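Local coordinates for nucleoside hydrolase, putative (Trypanosoma brucei, PDB 3FZ0), which is a putative nucleoside hydrolase that binds a calcium ion and is built round a mixed, largely parallel beta-sheet flanked by helices, at residues 234-239 with 245-250; 219-222 with 226-229. The protein carries 2 engineered substitutions. All coordinates share one frame; numbering follows the deposited sequence.

Contact 1 (234-239 with 245-250)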
loop_
_atom_site.group_PDB
_atom_site.type_symbol
_atom_site.label_atom_id
_atom_site.label_comp_id
_atom_site.label_asym_id
_atom_site.label_seq_id
_atom_site.Cartn_x
_atom_site.Cartn_y
_atom_site.Cartn_z
ATOM N N ARG B 234 -41.053 -31.669 -13.349
ATOM C CA ARG B 234 -39.841 -31.272 -14.105
ATOM C C ARG B 234 -38.879 -32.423 -14.380
ATOM O O ARG B 234 -38.337 -33.034 -13.458
ATOM C CB ARG B 234 -39.127 -30.106 -13.415
ATOM C CG ARG B 234 -38.525 -29.072 -14.349
ATOM C CD ARG B 234 -37.807 -27.946 -13.563
ATOM N NE ARG B 234 -38.772 -27.180 -12.757
ATOM C CZ ARG B 234 -38.473 -26.358 -11.744
ATOM N NH1 ARG B 234 -37.210 -26.154 -11.374
ATOM N NH2 ARG B 234 -39.454 -25.728 -11.096
ATOM N N VAL B 235 -38.728 -32.740 -15.659
ATOM C CA VAL B 235 -37.808 -33.775 -16.128
ATOM C C VAL B 235 -37.424 -33.479 -17.563
ATOM O O VAL B 235 -38.226 -32.925 -18.331
ATOM C CB VAL B 235 -38.399 -35.223 -16.077
ATOM C CG1 VAL B 235 -38.125 -35.882 -14.732
ATOM C CG2 VAL B 235 -39.881 -35.244 -16.414
ATOM N N ALA B 236 -36.197 -33.854 -17.911
ATOM C CA ALA B 236 -35.705 -33.772 -19.274
ATOM C C ALA B 236 -36.304 -34.889 -20.116
ATOM O O ALA B 236 -36.308 -36.053 -19.697
ATOM C CB ALA B 236 -34.211 -33.869 -19.272
ATOM N N VAL B 237 -36.818 -34.558 -21.299
ATOM C CA VAL B 237 -37.446 -35.613 -22.093
ATOM C C VAL B 237 -36.606 -36.129 -23.284
ATOM O O VAL B 237 -36.384 -37.356 -23.399
ATOM C CB VAL B 237 -38.969 -35.340 -22.417
ATOM C CG1 VAL B 237 -39.601 -36.535 -23.137
ATOM C CG2 VAL B 237 -39.748 -35.090 -21.131
ATOM N N ASN B 238 -36.119 -35.243 -24.150
ATOM C CA ASN B 238 -35.340 -35.746 -25.305
ATOM C C ASN B 238 -34.091 -34.876 -25.550
ATOM O O ASN B 238 -33.919 -34.229 -26.602
ATOM C CB ASN B 238 -36.267 -35.959 -26.537
ATOM C CG ASN B 238 -35.525 -36.428 -27.821
ATOM O OD1 ASN B 238 -34.432 -37.043 -27.787
ATOM N ND2 ASN B 238 -36.141 -36.142 -28.963
ATOM N N GLN B 239 -33.228 -34.877 -24.534
ATOM C CA GLN B 239 -32.009 -34.131 -24.549
ATOM C C GLN B 239 -31.033 -34.571 -25.601
ATOM O O GLN B 239 -30.753 -35.767 -25.740
ATOM C CB GLN B 239 -31.329 -34.235 -23.212
ATOM C CG GLN B 239 -32.005 -33.435 -22.157
ATOM C CD GLN B 239 -31.286 -33.530 -20.860
ATOM O OE1 GLN B 239 -30.926 -34.619 -20.429
ATOM N NE2 GLN B 239 -31.054 -32.386 -20.220
ATOM N N PHE B 245 -25.027 -32.551 -21.271
ATOM C CA PHE B 245 -23.770 -32.065 -20.743
ATOM C C PHE B 245 -23.953 -30.772 -19.936
ATOM O O PHE B 245 -23.411 -30.663 -18.844
ATOM C CB PHE B 245 -22.742 -31.896 -21.884
ATOM C CG PHE B 245 -21.407 -31.336 -21.443
ATOM C CD1 PHE B 245 -20.361 -32.179 -21.117
ATOM C CD2 PHE B 245 -21.189 -29.962 -21.396
ATOM C CE1 PHE B 245 -19.113 -31.661 -20.732
ATOM C CE2 PHE B 245 -19.944 -29.433 -21.010
ATOM C CZ PHE B 245 -18.915 -30.272 -20.684
ATOM N N ILE B 246 -24.699 -29.803 -20.475
ATOM C CA ILE B 246 -24.966 -28.563 -19.761
ATOM C C ILE B 246 -25.722 -28.845 -18.466
ATOM O O ILE B 246 -25.342 -28.336 -17.427
ATOM C CB ILE B 246 -25.659 -27.461 -20.655
ATOM C CG1 ILE B 246 -24.720 -27.063 -21.820
ATOM C CG2 ILE B 246 -26.117 -26.214 -19.792
ATOM C CD1 ILE B 246 -25.339 -26.127 -22.833
ATOM N N GLU B 247 -26.731 -29.705 -18.500
ATOM C CA GLU B 247 -27.432 -30.062 -17.250
ATOM C C GLU B 247 -26.485 -30.620 -16.182
ATOM O O GLU B 247 -26.608 -30.264 -15.004
ATOM C CB GLU B 247 -28.637 -31.000 -17.461
ATOM C CG GLU B 247 -29.543 -31.083 -16.262
ATOM C CD GLU B 247 -30.682 -32.102 -16.395
ATOM O OE1 GLU B 247 -31.592 -32.054 -15.558
ATOM O OE2 GLU B 247 -30.686 -32.958 -17.318
ATOM N N LYS B 248 -25.550 -31.474 -16.589
ATOM C CA LYS B 248 -24.616 -32.082 -15.648
ATOM C C LYS B 248 -23.575 -31.079 -15.141
ATOM O O LYS B 248 -23.194 -31.098 -13.970
ATOM C CB LYS B 248 -23.922 -33.286 -16.287
ATOM C CG LYS B 248 -24.751 -34.576 -16.347
ATOM C CD LYS B 248 -23.953 -35.602 -17.126
ATOM C CE LYS B 248 -24.722 -36.836 -17.425
ATOM N NZ LYS B 248 -23.842 -37.745 -18.190
ATOM N N LEU B 249 -23.120 -30.210 -16.041
ATOM C CA LEU B 249 -22.130 -29.183 -15.722
ATOM C C LEU B 249 -22.600 -28.181 -14.673
ATOM O O LEU B 249 -21.812 -27.755 -13.841
ATOM C CB LEU B 249 -21.781 -28.435 -16.988
ATOM C CG LEU B 249 -20.721 -27.373 -16.921
ATOM C CD1 LEU B 249 -19.317 -27.970 -16.692
ATOM C CD2 LEU B 249 -20.807 -26.603 -18.214
ATOM N N PHE B 250 -23.890 -27.843 -14.705
ATOM C CA PHE B 250 -24.472 -26.789 -13.867
ATOM C C PHE B 250 -25.199 -27.340 -12.636
ATOM O O PHE B 250 -25.758 -26.573 -11.861
ATOM C CB PHE B 250 -25.441 -25.913 -14.701
ATOM C CG PHE B 250 -24.796 -24.705 -15.325
ATOM C CD1 PHE B 250 -23.697 -24.834 -16.159
ATOM C CD2 PHE B 250 -25.298 -23.426 -15.054
ATOM C CE1 PHE B 250 -23.094 -23.725 -16.723
ATOM C CE2 PHE B 250 -24.696 -22.286 -15.597
ATOM C CZ PHE B 250 -23.582 -22.440 -16.454
#
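Gln239 and Glu247 make nearly all of this small contact, meeting through one amide hydrogen and one carboxylate oxygen. Gln239 NE2 donates to Glu247 OE2 over 3.0 Å, in a bond that is bent at the hydrogen. The two side chains cross at about a right angle, and the amide and carboxylate planes stand 84° apart. NE2 meets OE2 from above the carboxylate, 49° out of its plane, and OE2 in turn lies off the amide plane. Glu247 gets there with CG anti to its backbone N (chi1 -165°) and an extended chain that carries the carboxylate well clear of the helix. Ala236 adds a methyl group at the margin, its CB lying 4.1 Å from Glu247 OE2.

Both polar ends have further partners: Gln239 NE2 also bonds to Val225 O, and Glu247 OE1 forms a salt bridge with Arg227. The fit is close at this one point and loose around it. Val235 on the strand and Val237 and Asn238 after it are exposed and make no contact with the helix segment, and the two segments together bury just 87 Å².

Elsewhere on helix 241-249, Phe245, Ile246 and Leu249 are buried. Phe245 stacks on Phe96 and touches helix 46-60, while Ile246 and Leu249 rest on helix 17-27. Strand 235-236, by contrast, pairs with strand 227-228 in a two-stranded antiparallel ribbon at the surface.

Contact 2 (219-222 with 226-229). Engineered in segment 226-229: Ser229 (natural residue Leu).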
loop_
_atom_site.group_PDB
_atom_site.type_symbol
_atom_site.label_atom_id
_atom_site.label_comp_id
_atom_site.label_asym_id
_atom_site.label_seq_id
_atom_site.Cartn_x
_atom_site.Cartn_y
_atom_site.Cartn_z
ATOM N N GLY B 219 -35.775 -20.138 -15.550
ATOM C CA GLY B 219 -36.846 -20.555 -16.493
ATOM C C GLY B 219 -36.301 -20.758 -17.911
ATOM O O GLY B 219 -36.592 -21.770 -18.561
ATOM N N PHE B 220 -35.479 -19.823 -18.378
ATOM C CA PHE B 220 -34.832 -19.957 -19.671
ATOM C C PHE B 220 -33.938 -21.207 -19.652
ATOM O O PHE B 220 -34.037 -22.057 -20.559
ATOM C CB PHE B 220 -34.015 -18.704 -20.010
ATOM C CG PHE B 220 -33.236 -18.813 -21.288
ATOM C CD1 PHE B 220 -33.825 -18.444 -22.504
ATOM C CD2 PHE B 220 -31.915 -19.272 -21.287
ATOM C CE1 PHE B 220 -33.103 -18.536 -23.697
ATOM C CE2 PHE B 220 -31.180 -19.376 -22.481
ATOM C CZ PHE B 220 -31.759 -19.000 -23.680
ATOM N N TYR B 221 -33.091 -21.309 -18.617
ATOM C CA TYR B 221 -32.231 -22.475 -18.422
ATOM C C TYR B 221 -33.005 -23.789 -18.553
ATOM O O TYR B 221 -32.567 -24.707 -19.239
ATOM C CB TYR B 221 -31.532 -22.428 -17.057
ATOM C CG TYR B 221 -30.670 -23.636 -16.810
ATOM C CD1 TYR B 221 -29.414 -23.766 -17.429
ATOM C CD2 TYR B 221 -31.095 -24.655 -15.947
ATOM C CE1 TYR B 221 -28.610 -24.881 -17.188
ATOM C CE2 TYR B 221 -30.305 -25.758 -15.703
ATOM C CZ TYR B 221 -29.058 -25.869 -16.322
ATOM O OH TYR B 221 -28.245 -26.978 -16.083
ATOM N N ASP B 222 -34.157 -23.864 -17.898
ATOM C CA ASP B 222 -34.951 -25.085 -17.919
ATOM C C ASP B 222 -35.278 -25.470 -19.363
ATOM O O ASP B 222 -35.241 -26.651 -19.697
ATOM C CB ASP B 222 -36.215 -24.951 -17.060
ATOM C CG ASP B 222 -35.929 -25.089 -15.564
ATOM O OD1 ASP B 222 -34.775 -25.381 -15.198
ATOM O OD2 ASP B 222 -36.860 -24.915 -14.741
ATOM N N ASN B 226 -33.945 -28.803 -22.071
ATOM C CA ASN B 226 -35.132 -29.580 -22.399
ATOM C C ASN B 226 -35.905 -30.141 -21.224
ATOM O O ASN B 226 -36.581 -31.156 -21.329
ATOM C CB ASN B 226 -34.809 -30.688 -23.392
ATOM C CG ASN B 226 -35.278 -30.376 -24.803
ATOM O OD1 ASN B 226 -35.446 -29.205 -25.207
ATOM N ND2 ASN B 226 -35.473 -31.432 -25.575
ATOM N N ARG B 227 -35.811 -29.481 -20.089
ATOM C CA ARG B 227 -36.734 -29.818 -19.039
ATOM C C ARG B 227 -38.121 -29.342 -19.420
ATOM O O ARG B 227 -38.322 -28.223 -19.906
ATOM C CB ARG B 227 -36.320 -29.203 -17.714
ATOM C CG ARG B 227 -35.101 -29.860 -17.147
ATOM C CD ARG B 227 -34.509 -28.948 -16.141
ATOM N NE ARG B 227 -33.434 -29.582 -15.432
ATOM C CZ ARG B 227 -32.669 -28.959 -14.558
ATOM N NH1 ARG B 227 -32.869 -27.665 -14.292
ATOM N NH2 ARG B 227 -31.688 -29.630 -13.974
ATOM N N GLU B 228 -39.094 -30.194 -19.199
ATOM C CA GLU B 228 -40.437 -29.726 -19.333
ATOM C C GLU B 228 -41.227 -30.138 -18.119
ATOM O O GLU B 228 -40.764 -30.950 -17.314
ATOM C CB GLU B 228 -41.068 -30.264 -20.618
ATOM C CG GLU B 228 -41.419 -31.715 -20.562
ATOM C CD GLU B 228 -41.338 -32.337 -21.919
ATOM O OE1 GLU B 228 -42.237 -33.164 -22.268
ATOM O OE2 GLU B 228 -40.356 -31.985 -22.627
ATOM N N SER B 229 -42.379 -29.505 -17.974
ATOM C CA SER B 229 -43.545 -30.051 -17.265
ATOM C C SER B 229 -44.429 -28.920 -16.813
ATOM O O SER B 229 -43.983 -27.986 -16.125
ATOM C CB SER B 229 -43.228 -31.002 -16.112
ATOM O OG SER B 229 -44.435 -31.502 -15.571
#
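Arg227 reaches back over the end of helix 218-224 and brings guanidinium NH1 beside both the Asp222 carboxylate and the edge of the Tyr221 ring. Its CG lies anti to its carbonyl carbon (chi1 -71°), and the chain then runs extended to NE, which carries NH1 to these acidic and aromatic neighbours. Asp222 OD1 lies in the plane of the guanidinium, at its edge, and accepts from Arg227 NH1 over 3.1 Å. The bond is fairly straight, with an angle of 154° at the hydrogen. Seen from the aspartate it is less regular: NH1 approaches on the syn side of OD1 but clearly above the carboxylate plane, and the two flat groups are steeply inclined to each other.

Tyr221 is met differently. The same NH1 sits at the rim of its ring, near the ring plane and 3.5 Å from Tyr221 CE2, with ring and guanidinium 80° apart. The charge thus touches the ring edge, and the geometry is not that of a cation-pi stack over a face.

Beneath the side chains the backbone closes the helix. Arg227 N bonds to Asp222 O over 2.9 Å, and Asn226, with its positive phi, is the C-prime residue of a Schellman motif. The same turn leaves Arg227 CB 3.4 Å from Asp222 O.

Neither residue is confined to this one salt bridge. Asp222 OD1 also takes one from Arg258, while Arg227 NH1 is shared with Glu254. Such alternation of acids and bases would be expected to favour the ionised forms of these groups. The Schellman bond ends the helix, and the salt bridge joins the same two residues through their side chains.

How the contacts relate
Contact 2 closes before contact 1 opens, and their centres lie about 9 Å apart, on the same side of the chain's centre. Along the chain, helix 218-224 leads into strand 227-228, then strand 235-236, then helix 241-249. The two strands are neighbours in one antiparallel sheet, where Val235 O and Glu228 N, 3.0 Å apart, probably form a hydrogen bond. A second tie runs from Arg227 NH2 to Glu247 OE1, a salt bridge of 2.9 Å. Together the contacts illustrate how successive elements at the periphery, apart from the main mixed sheet, are joined by backbone pairing between the strands and by a charged side-chain link to the helix.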